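Local structure of cyclic UMP-AMP synthase (6E0K) at residues 72-77 and 136-141; 220-225 and 239-244. The protein makes the cyclic dinucleotide 3',3'-cUAMP from UTP and ATP, as the second-messenger synthase of a CBASS antiphage defence system that ends in death of the infected cell. All coordinates share one frame; numbering follows the deposited sequence.

In the fold
Both contacts are partly buried, one at strand ends and one between a loop and a helix. Contact 1 is in the nucleotidyltransferase domain and joins strand 71-73 to the end of strand 127-138. Contact 2 is in the helical part of the chain, where a loop after helix 212-220 meets helix 231-244. They share no element. Their centres are about 34 Å apart. Contact 1 combines three hydrogen bonds with packing of Leu75 on Tyr139. Contact 2 has no hydrogen bond between its segments and relies on apolar and CH-pi packing. The side chain of Tyr136 in contact 1 is about 8 Å from that of the UTP-binding Asn166, whereas contact 2 is remote from the annotated sites.

Contact 1: 72-77 and 136-141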
loop_
_atom_site.group_PDB
_atom_site.type_symbol
_atom_site.label_atom_id
_atom_site.label_comp_id
_atom_site.label_asym_id
_atom_site.label_seq_id
_atom_site.Cartn_x
_atom_site.Cartn_y
_atom_site.Cartn_z
ATOM N N MET A 72 1.494 20.088 -6.300
ATOM C CA MET A 72 2.867 20.023 -6.757
ATOM C C MET A 72 2.894 19.239 -8.066
ATOM O O MET A 72 1.914 18.596 -8.448
ATOM C CB MET A 72 3.732 19.438 -5.641
ATOM C CG MET A 72 3.503 20.268 -4.345
ATOM S SD MET A 72 4.570 19.862 -2.961
ATOM C CE MET A 72 6.165 19.815 -3.772
ATOM N N ASN A 73 3.998 19.330 -8.792
ATOM C CA ASN A 73 3.977 18.830 -10.162
ATOM C C ASN A 73 5.392 18.788 -10.710
ATOM O O ASN A 73 6.344 19.232 -10.065
ATOM C CB ASN A 73 3.097 19.715 -11.038
ATOM C CG ASN A 73 3.551 21.150 -11.008
ATOM O OD1 ASN A 73 4.544 21.486 -11.634
ATOM N ND2 ASN A 73 2.856 21.992 -10.242
ATOM N N ASN A 74 5.511 18.261 -11.928
ATOM C CA ASN A 74 6.775 18.181 -12.648
ATOM C C ASN A 74 6.848 19.157 -13.815
ATOM O O ASN A 74 7.659 18.958 -14.725
ATOM C CB ASN A 74 7.003 16.757 -13.157
ATOM C CG ASN A 74 5.954 16.328 -14.166
ATOM O OD1 ASN A 74 4.846 16.865 -14.203
ATOM N ND2 ASN A 74 6.311 15.366 -15.009
ATOM N N LEU A 75 6.023 20.198 -13.810
ATOM C CA LEU A 75 5.977 21.135 -14.921
ATOM C C LEU A 75 7.175 22.070 -14.926
ATOM O O LEU A 75 7.684 22.472 -13.872
ATOM C CB LEU A 75 4.706 21.982 -14.843
ATOM C CG LEU A 75 3.406 21.202 -14.941
ATOM C CD1 LEU A 75 2.259 22.115 -14.506
ATOM C CD2 LEU A 75 3.254 20.741 -16.397
ATOM N N THR A 76 7.603 22.445 -16.135
ATOM C CA THR A 76 8.559 23.522 -16.296
ATOM C C THR A 76 7.849 24.859 -16.165
ATOM O O THR A 76 6.621 24.947 -16.204
ATOM C CB THR A 76 9.240 23.462 -17.660
ATOM O OG1 THR A 76 8.257 23.717 -18.678
ATOM C CG2 THR A 76 9.890 22.099 -17.880
ATOM N N ALA A 77 8.644 25.911 -16.001
ATOM C CA ALA A 77 8.066 27.246 -15.911
ATOM C C ALA A 77 7.239 27.580 -17.146
ATOM O O ALA A 77 6.184 28.223 -17.044
ATOM C CB ALA A 77 9.173 28.279 -15.722
ATOM N N TYR A 136 -0.245 15.678 -6.234
ATOM C CA TYR A 136 0.876 15.752 -7.164
ATOM C C TYR A 136 0.359 15.411 -8.554
ATOM O O TYR A 136 -0.361 14.424 -8.721
ATOM C CB TYR A 136 1.990 14.778 -6.766
ATOM C CG TYR A 136 3.196 14.869 -7.673
ATOM C CD1 TYR A 136 4.181 15.813 -7.442
ATOM C CD2 TYR A 136 3.340 14.019 -8.766
ATOM C CE1 TYR A 136 5.306 15.906 -8.273
ATOM C CE2 TYR A 136 4.438 14.104 -9.594
ATOM C CZ TYR A 136 5.419 15.045 -9.347
ATOM O OH TYR A 136 6.509 15.111 -10.175
ATOM N N ARG A 137 0.697 16.237 -9.538
ATOM C CA ARG A 137 0.307 15.992 -10.920
ATOM C C ARG A 137 1.551 15.693 -11.739
ATOM O O ARG A 137 2.435 16.549 -11.871
ATOM C CB ARG A 137 -0.424 17.203 -11.505
ATOM C CG ARG A 137 -1.749 17.506 -10.815
ATOM C CD ARG A 137 -2.492 18.599 -11.577
ATOM N NE ARG A 137 -3.705 19.023 -10.883
ATOM C CZ ARG A 137 -4.541 19.944 -11.350
ATOM N NH1 ARG A 137 -4.303 20.539 -12.513
ATOM N NH2 ARG A 137 -5.621 20.272 -10.644
ATOM N N LYS A 138 1.600 14.496 -12.319
ATOM C CA LYS A 138 2.669 14.115 -13.225
ATOM C C LYS A 138 2.177 14.359 -14.643
ATOM O O LYS A 138 1.304 13.637 -15.141
ATOM C CB LYS A 138 3.070 12.657 -13.013
ATOM C CG LYS A 138 4.189 12.222 -13.946
ATOM C CD LYS A 138 4.745 10.859 -13.551
ATOM C CE LYS A 138 3.667 9.787 -13.547
ATOM N NZ LYS A 138 4.276 8.439 -13.296
ATOM N N TYR A 139 2.720 15.402 -15.284
ATOM C CA TYR A 139 2.342 15.812 -16.621
ATOM C C TYR A 139 3.312 15.254 -17.647
ATOM O O TYR A 139 4.498 15.063 -17.355
ATOM C CB TYR A 139 2.341 17.337 -16.748
ATOM C CG TYR A 139 1.137 18.043 -16.160
ATOM C CD1 TYR A 139 1.116 18.437 -14.825
ATOM C CD2 TYR A 139 0.051 18.375 -16.963
ATOM C CE1 TYR A 139 0.024 19.118 -14.300
ATOM C CE2 TYR A 139 -1.051 19.039 -16.440
ATOM C CZ TYR A 139 -1.045 19.421 -15.115
ATOM O OH TYR A 139 -2.133 20.095 -14.606
ATOM N N PRO A 140 2.826 15.043 -18.864
ATOM C CA PRO A 140 3.693 14.614 -19.959
ATOM C C PRO A 140 4.527 15.764 -20.494
ATOM O O PRO A 140 4.220 16.941 -20.245
ATOM C CB PRO A 140 2.690 14.127 -21.015
ATOM C CG PRO A 140 1.487 14.947 -20.766
ATOM C CD PRO A 140 1.414 15.097 -19.274
ATOM N N PRO A 141 5.577 15.459 -21.250
ATOM C CA PRO A 141 6.430 16.509 -21.825
ATOM C C PRO A 141 5.719 17.358 -22.870
ATOM O O PRO A 141 4.703 16.969 -23.453
ATOM C CB PRO A 141 7.575 15.720 -22.473
ATOM C CG PRO A 141 7.616 14.426 -21.713
ATOM C CD PRO A 141 6.207 14.126 -21.283
#
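Two strand ends of the nucleotidyltransferase domain form a short parallel beta pair, with Met72 beside Tyr136 and Asn73 beside Arg137. Arg137 N donates to Met72 O at 2.9 Å. Strand 71-73 then stops, and a side chain takes over the pairing. Asn74 CG sits in the crowded position between its backbone N and carbonyl carbon (chi1 64°). Its OD1 takes Tyr139 N on a lone pair at 2.8 Å, in a nearly straight bond (171°). Its ND2 gives a bond back to Tyr139 O at 3.0 Å. The two bonds together fix the rotation of the amide. An Asx turn shapes the chain here, as Leu75 N donates to Asn73 OD1 at 2.9 Å.

The packing is tightest between Leu75 and Tyr139, both buried. The leucine crosses the tyrosine obliquely, with Leu75 CD2 3.4 Å from Tyr139 CG. Phe83, Phe85 and Tyr149 add further aromatic rings around this pair.

The Tyr136 ring, with CG anti to the backbone N, lies close along the backbone from Met72 to Asn74, and its OH is 3.4 Å from Asn74 CB. Its side-chain contact with Met72 is looser. Met72 CB meets Tyr136 CD1 at 4.1 Å, but the methionine bends at chi3 (47°), so that SD and CE turn off from the tyrosine. Lys138 barely touches Asn74, and its NZ bonds Gln256. On the other face of the sheet Arg137 extends outward and its NE bonds Gln135, while Arg137 NH1 donates in the guanidinium plane to Tyr139 OH.

Contact 2: 220-225 and 239-244; sequences YNVPDS and INWLKR
Asn221 ND2 is gripped by two hydrogen bonds, one to the carbonyl O of Cys217 in helix 212-220 and one to the carbonyl O of Arg251. The amide points off from helix 231-244, and the backbone of Asn221 makes the contact, with Asn221 O 3.4 Å from Trp241 CH2, oblique to the ring. The next residues meet the same indole. Pro223 CD stands over one face of Trp241, 3.4 Å from the centroid of the six-membered ring and 14° off its normal. This is a CH-pi contact, with CD over the centre of that ring. Pro223 CG adds to it near NE1. Trp241 CG is anti to the backbone N (chi1 -176°), which carries the indole out from the helix to the proline.

Helices 212-220 and 231-244 follow each other in the helical part of the enzyme, and the loop connecting them folds back against the side of the second. Val222, buried, turns CG2 to the neighbouring Trp241 and Leu242. Its CG2 lies 4.0 Å from Trp241 CE3 and 3.8 Å from Leu242 CD2. The valine and leucine cross at about a right angle. Leu242 also touches Leu276 of helix 269-285, and Trp241 touches Phe250. Val222 O accepts a hydrogen bond from Lys178 NZ, which also forms a salt bridge with Asp224 OD1.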
loop_
_atom_site.group_PDB
_atom_site.type_symbol
_atom_site.label_atom_id
_atom_site.label_comp_id
_atom_site.label_asym_id
_atom_site.label_seq_id
_atom_site.Cartn_x
_atom_site.Cartn_y
_atom_site.Cartn_z
ATOM N N TYR A 220 0.181 -8.642 -8.289
ATOM C CA TYR A 220 -0.518 -7.865 -9.305
ATOM C C TYR A 220 -0.018 -8.195 -10.705
ATOM O O TYR A 220 -0.783 -8.128 -11.676
ATOM C CB TYR A 220 -0.354 -6.371 -9.022
ATOM C CG TYR A 220 -1.097 -5.526 -10.019
ATOM C CD1 TYR A 220 -2.468 -5.351 -9.915
ATOM C CD2 TYR A 220 -0.429 -4.923 -11.070
ATOM C CE1 TYR A 220 -3.158 -4.591 -10.830
ATOM C CE2 TYR A 220 -1.117 -4.160 -11.995
ATOM C CZ TYR A 220 -2.470 -4.000 -11.865
ATOM O OH TYR A 220 -3.161 -3.240 -12.784
ATOM N N ASN A 221 1.251 -8.575 -10.823
ATOM C CA ASN A 221 1.841 -8.857 -12.125
ATOM C C ASN A 221 1.498 -10.235 -12.674
ATOM O O ASN A 221 1.823 -10.515 -13.840
ATOM C CB ASN A 221 3.355 -8.701 -12.028
ATOM C CG ASN A 221 3.776 -7.260 -12.067
ATOM O OD1 ASN A 221 3.983 -6.716 -13.144
ATOM N ND2 ASN A 221 3.866 -6.614 -10.903
ATOM N N VAL A 222 0.837 -11.071 -11.888
ATOM C CA VAL A 222 0.522 -12.439 -12.304
ATOM C C VAL A 222 -0.719 -12.411 -13.189
ATOM O O VAL A 222 -1.691 -11.718 -12.849
ATOM C CB VAL A 222 0.294 -13.313 -11.075
ATOM C CG1 VAL A 222 -0.088 -14.736 -11.477
ATOM C CG2 VAL A 222 1.530 -13.325 -10.185
ATOM N N PRO A 223 -0.740 -13.143 -14.312
ATOM C CA PRO A 223 -1.922 -13.130 -15.186
ATOM C C PRO A 223 -3.189 -13.517 -14.438
ATOM O O PRO A 223 -3.164 -14.343 -13.525
ATOM C CB PRO A 223 -1.579 -14.163 -16.265
ATOM C CG PRO A 223 -0.077 -14.180 -16.307
ATOM C CD PRO A 223 0.346 -13.979 -14.868
ATOM N N ASP A 224 -4.311 -12.899 -14.842
ATOM C CA ASP A 224 -5.584 -13.141 -14.164
ATOM C C ASP A 224 -5.975 -14.615 -14.192
ATOM O O ASP A 224 -6.656 -15.093 -13.272
ATOM C CB ASP A 224 -6.695 -12.293 -14.799
ATOM C CG ASP A 224 -6.532 -10.815 -14.530
ATOM O OD1 ASP A 224 -5.719 -10.451 -13.647
ATOM O OD2 ASP A 224 -7.217 -10.007 -15.199
ATOM N N SER A 225 -5.554 -15.347 -15.233
ATOM C CA SER A 225 -5.900 -16.759 -15.390
ATOM C C SER A 225 -5.383 -17.631 -14.253
ATOM O O SER A 225 -5.880 -18.748 -14.071
ATOM C CB SER A 225 -5.350 -17.279 -16.715
ATOM O OG SER A 225 -3.969 -16.946 -16.847
ATOM N N ILE A 239 2.462 -19.469 -7.968
ATOM C CA ILE A 239 3.872 -19.621 -7.621
ATOM C C ILE A 239 4.649 -20.194 -8.797
ATOM O O ILE A 239 5.775 -19.768 -9.076
ATOM C CB ILE A 239 4.043 -20.492 -6.360
ATOM C CG1 ILE A 239 3.483 -19.772 -5.123
ATOM C CG2 ILE A 239 5.526 -20.891 -6.177
ATOM C CD1 ILE A 239 4.203 -18.454 -4.767
ATOM N N ASN A 240 4.059 -21.143 -9.520
ATOM C CA ASN A 240 4.766 -21.712 -10.663
ATOM C C ASN A 240 4.952 -20.700 -11.786
ATOM O O ASN A 240 5.988 -20.721 -12.461
ATOM C CB ASN A 240 4.044 -22.955 -11.161
ATOM C CG ASN A 240 4.352 -24.163 -10.299
ATOM O OD1 ASN A 240 5.475 -24.310 -9.811
ATOM N ND2 ASN A 240 3.366 -25.020 -10.097
ATOM N N TRP A 241 3.980 -19.812 -12.004
ATOM C CA TRP A 241 4.179 -18.779 -13.016
ATOM C C TRP A 241 5.279 -17.807 -12.600
ATOM O O TRP A 241 6.128 -17.435 -13.419
ATOM C CB TRP A 241 2.872 -18.031 -13.289
ATOM C CG TRP A 241 3.019 -17.024 -14.391
ATOM C CD1 TRP A 241 2.850 -17.247 -15.729
ATOM C CD2 TRP A 241 3.387 -15.643 -14.261
ATOM N NE1 TRP A 241 3.086 -16.094 -16.439
ATOM C CE2 TRP A 241 3.428 -15.099 -15.562
ATOM C CE3 TRP A 241 3.689 -14.814 -13.173
ATOM C CZ2 TRP A 241 3.745 -13.763 -15.802
ATOM C CZ3 TRP A 241 4.013 -13.488 -13.411
ATOM C CH2 TRP A 241 4.039 -12.974 -14.717
ATOM N N LEU A 242 5.284 -17.382 -11.334
ATOM C CA LEU A 242 6.316 -16.459 -10.862
ATOM C C LEU A 242 7.713 -17.069 -10.971
ATOM O O LEU A 242 8.682 -16.369 -11.296
ATOM C CB LEU A 242 6.017 -16.043 -9.416
ATOM C CG LEU A 242 4.877 -15.027 -9.258
ATOM C CD1 LEU A 242 4.429 -14.948 -7.809
ATOM C CD2 LEU A 242 5.303 -13.645 -9.762
ATOM N N LYS A 243 7.835 -18.377 -10.713
ATOM C CA LYS A 243 9.139 -19.036 -10.789
ATOM C C LYS A 243 9.708 -19.004 -12.197
ATOM O O LYS A 243 10.937 -19.012 -12.372
ATOM C CB LYS A 243 9.014 -20.482 -10.293
ATOM C CG LYS A 243 9.036 -20.595 -8.784
ATOM C CD LYS A 243 8.438 -21.908 -8.295
ATOM C CE LYS A 243 9.219 -23.112 -8.741
ATOM N NZ LYS A 243 8.596 -24.344 -8.153
ATOM N N ARG A 244 8.840 -18.975 -13.206
ATOM C CA ARG A 244 9.243 -18.984 -14.609
ATOM C C ARG A 244 9.241 -17.602 -15.245
ATOM O O ARG A 244 9.622 -17.478 -16.414
ATOM C CB ARG A 244 8.322 -19.920 -15.398
ATOM C CG ARG A 244 8.410 -21.369 -14.941
ATOM C CD ARG A 244 7.211 -22.200 -15.362
ATOM N NE ARG A 244 7.408 -23.616 -15.048
ATOM C CZ ARG A 244 7.344 -24.139 -13.825
ATOM N NH1 ARG A 244 7.089 -23.368 -12.767
ATOM N NH2 ARG A 244 7.547 -25.439 -13.653
#